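Local coordinates for methyl-accepting chemotaxis protein (Campylobacter jejuni, PDB 6W3S) that serves as a chemoreceptor, Tlp3, whose ligand-binding domain binds L-leucine and probably passes the signal on to the chemotaxis machinery, at the leucine site. Sequence-based numbering; all coordinates share one arbitrary frame.

The leucine site. Residues 82, 108, 113, 115, 131, 133-135, 160. With LEU (leucine), chain B.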
ATOM      1  N   TYR A  82       3.044  16.901   0.327  1.00  7.25           N
ATOM      2  CA  TYR A  82       4.044  17.820  -0.193  1.00  6.87           C
ATOM      3  C   TYR A  82       3.874  18.028  -1.697  1.00  6.59           C
ATOM      4  O   TYR A  82       3.297  17.198  -2.396  1.00  7.66           O
ATOM      5  CB  TYR A  82       5.495  17.324   0.165  1.00  7.59           C
ATOM      6  CG  TYR A  82       5.767  15.845  -0.087  1.00  7.81           C
ATOM      7  CD1 TYR A  82       5.511  14.914   0.925  1.00  7.74           C
ATOM      8  CD2 TYR A  82       6.262  15.364  -1.285  1.00  7.84           C
ATOM      9  CE1 TYR A  82       5.751  13.564   0.738  1.00  8.09           C
ATOM     10  CE2 TYR A  82       6.510  14.022  -1.501  1.00  7.52           C
ATOM     11  CZ  TYR A  82       6.271  13.114  -0.458  1.00  7.09           C
ATOM     12  OH  TYR A  82       6.552  11.792  -0.676  1.00  8.87           O
ATOM     13  N   LEU A 108      16.268  18.358   0.054  1.00 15.49           N
ATOM     14  CA  LEU A 108      15.729  16.997   0.111  1.00 14.42           C
ATOM     15  C   LEU A 108      15.969  16.208  -1.170  1.00 12.83           C
ATOM     16  O   LEU A 108      15.450  15.091  -1.306  1.00 16.19           O
ATOM     17  CB  LEU A 108      14.254  17.077   0.515  1.00 15.23           C
ATOM     18  CG  LEU A 108      14.044  17.403   1.996  1.00 15.37           C
ATOM     19  CD1 LEU A 108      12.609  17.634   2.336  1.00 14.43           C
ATOM     20  CD2 LEU A 108      14.577  16.352   2.954  1.00 17.26           C
ATOM     21  N   LYS A 113      14.359  11.095  -6.376  1.00 15.81           N
ATOM     22  CA  LYS A 113      13.405  10.189  -5.738  1.00 14.82           C
ATOM     23  C   LYS A 113      12.496   9.524  -6.773  1.00 14.70           C
ATOM     24  O   LYS A 113      12.026  10.157  -7.709  1.00 12.74           O
ATOM     25  CB  LYS A 113      12.526  10.942  -4.739  1.00 14.24           C
ATOM     26  CG  LYS A 113      13.248  11.733  -3.697  1.00 15.82           C
ATOM     27  CD  LYS A 113      14.136  10.897  -2.806  1.00 16.22           C
ATOM     28  CE  LYS A 113      14.691  11.757  -1.701  1.00 17.92           C
ATOM     29  NZ  LYS A 113      15.577  10.941  -0.834  1.00 22.76           N
ATOM     30  N   TRP A 115       9.372   8.590  -6.321  1.00 10.82           N
ATOM     31  CA  TRP A 115       8.035   9.156  -6.328  1.00  9.74           C
ATOM     32  C   TRP A 115       7.966  10.358  -7.272  1.00  9.77           C
ATOM     33  O   TRP A 115       6.936  10.626  -7.880  1.00 10.89           O
ATOM     34  CB  TRP A 115       7.536   9.514  -4.922  1.00 10.02           C
ATOM     35  CG  TRP A 115       8.340  10.541  -4.171  1.00 10.54           C
ATOM     36  CD1 TRP A 115       9.231  10.269  -3.187  1.00 10.54           C
ATOM     37  CD2 TRP A 115       8.334  11.959  -4.329  1.00  9.53           C
ATOM     38  NE1 TRP A 115       9.816  11.423  -2.738  1.00 10.66           N
ATOM     39  CE2 TRP A 115       9.285  12.475  -3.433  1.00 10.77           C
ATOM     40  CE3 TRP A 115       7.532  12.871  -5.052  1.00  9.74           C
ATOM     41  CZ2 TRP A 115       9.555  13.844  -3.350  1.00 11.56           C
ATOM     42  CZ3 TRP A 115       7.773  14.201  -4.930  1.00  9.57           C
ATOM     43  CH2 TRP A 115       8.782  14.683  -4.088  1.00 10.32           C
ATOM     44  N   TYR A 131       8.969   2.191   1.878  1.00 12.10           N
ATOM     45  CA  TYR A 131      10.364   2.610   2.048  1.00 11.84           C
ATOM     46  C   TYR A 131      10.469   3.570   3.237  1.00 11.83           C
ATOM     47  O   TYR A 131       9.463   4.077   3.729  1.00 11.60           O
ATOM     48  CB  TYR A 131      10.931   3.287   0.782  1.00 11.85           C
ATOM     49  CG  TYR A 131      10.322   4.622   0.530  1.00 11.73           C
ATOM     50  CD1 TYR A 131       9.099   4.745  -0.144  1.00 11.18           C
ATOM     51  CD2 TYR A 131      10.981   5.779   0.900  1.00 13.02           C
ATOM     52  CE1 TYR A 131       8.499   5.963  -0.268  1.00 10.78           C
ATOM     53  CE2 TYR A 131      10.380   7.019   0.750  1.00 10.15           C
ATOM     54  CZ  TYR A 131       9.139   7.099   0.196  1.00  9.63           C
ATOM     55  OH  TYR A 131       8.577   8.342   0.046  1.00  9.83           O
ATOM     56  N   ASP A 133      10.893   6.844   4.868  1.00 11.47           N
ATOM     57  CA  ASP A 133      10.791   8.268   4.616  1.00 10.95           C
ATOM     58  C   ASP A 133      11.984   9.018   5.198  1.00 10.93           C
ATOM     59  O   ASP A 133      12.348   8.812   6.356  1.00 12.70           O
ATOM     60  CB  ASP A 133       9.506   8.781   5.257  1.00 10.77           C
ATOM     61  CG  ASP A 133       9.488  10.273   5.426  1.00  9.91           C
ATOM     62  OD1 ASP A 133       9.820  10.989   4.438  1.00 11.15           O
ATOM     63  OD2 ASP A 133       9.057  10.726   6.518  1.00 11.42           O
ATOM     64  N   THR A 134      12.558   9.916   4.404  0.60 12.10           N
ATOM     65  CA  THR A 134      13.698  10.697   4.849  0.60 14.04           C
ATOM     66  C   THR A 134      13.366  11.821   5.845  0.60 13.05           C
ATOM     67  O   THR A 134      14.250  12.281   6.605  0.60 17.30           O
ATOM     68  CB  THR A 134      14.490  11.219   3.644  0.60 15.96           C
ATOM     69  OG1 THR A 134      13.732  12.120   2.848  0.60 21.06           O
ATOM     70  CG2 THR A 134      14.988  10.132   2.814  0.60 19.56           C
ATOM     71  N   VAL A 135      12.105  12.256   5.868  1.00 12.85           N
ATOM     72  CA  VAL A 135      11.733  13.370   6.740  1.00 13.69           C
ATOM     73  C   VAL A 135      11.528  12.918   8.194  1.00 14.05           C
ATOM     74  O   VAL A 135      12.151  13.409   9.132  1.00 16.35           O
ATOM     75  CB  VAL A 135      10.486  14.117   6.196  1.00 14.86           C
ATOM     76  CG1 VAL A 135      10.069  15.231   7.149  1.00 16.09           C
ATOM     77  CG2 VAL A 135      10.751  14.685   4.805  1.00 14.53           C
ATOM     78  N   ASP A 160       2.393  10.655   1.860  1.00  7.09           N
ATOM     79  CA  ASP A 160       3.014   9.532   2.542  1.00  7.04           C
ATOM     80  C   ASP A 160       2.067   8.995   3.610  1.00  7.06           C
ATOM     81  O   ASP A 160       1.706   9.706   4.557  1.00  8.13           O
ATOM     82  CB  ASP A 160       4.299   9.956   3.258  1.00  8.38           C
ATOM     83  CG  ASP A 160       5.419  10.405   2.360  1.00  7.85           C
ATOM     84  OD1 ASP A 160       5.380  10.185   1.126  1.00  8.50           O
ATOM     85  OD2 ASP A 160       6.396  10.965   2.922  1.00  8.91           O
TER
HETATM   86  N   LEU B 301       8.916  10.487   1.850  1.00 10.12           N
HETATM   87  CA  LEU B 301       9.557  11.388   0.853  1.00  9.43           C
HETATM   88  C   LEU B 301      10.952  10.805   0.607  1.00 10.69           C
HETATM   89  O   LEU B 301      11.577  10.265   1.542  1.00 11.96           O
HETATM   90  CB  LEU B 301       9.588  12.801   1.414  1.00 10.16           C
HETATM   91  CG  LEU B 301      10.003  13.941   0.451  1.00 11.30           C
HETATM   92  CD1 LEU B 301       9.424  15.268   0.936  1.00 12.09           C
HETATM   93  CD2 LEU B 301      11.535  14.039   0.368  1.00 14.14           C
HETATM   94  OXT LEU B 301      11.472  10.946  -0.520  1.00 11.98           O
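Leucine sits in the amino-acid pocket of the membrane-distal PDC (dCache-type) sensor module, 290 of its 291 Å² hidden by protein, leaving almost no solvent side; a polar end tied by hydrogen bonds passes into an apolar end held by van der Waals contact. At the tight end three acceptors grip the amino nitrogen, LEU N: the phenol oxygen Tyr131 OH and the carboxylate oxygens Asp133 OD1 and Asp160 OD2, the last at 2.8 Å. Both carboxylates are met from above their planes, 40° out for Asp133. Two residues that also line the pocket steady the acids: the backbone amide Val135 N donates to Asp133 OD1 as well, and Tyr82 OH to Asp160 OD1 at 2.7 Å. The two acids would favour a charged ammonium group. Thr134 holds the carboxylate oxygen LEU O with both its amide N, nearly straight (176° at H), and its hydroxyl OG1, at 3.1 Å. The other carboxylate oxygen, LEU OXT, lies in the indole plane of Trp115 and takes its NE1-H at 2.8 Å; the aliphatic stretch of Lys113, CG to CE, runs past LEU OXT, with CB over the indole face opposite Tyr82. Tyr82, CG in the crowded position between backbone N and carbonyl carbon (chi1 46°), turns one ring face to the isobutyl group, the methyl LEU CD1 3.7 Å from the ring centre. Trp115 CZ2 packs normally against LEU CG at 3.8 Å, and Val135 CG2 faces LEU CB. The LEU CD2 branch is looser, with Leu108 CB 4.1 Å away.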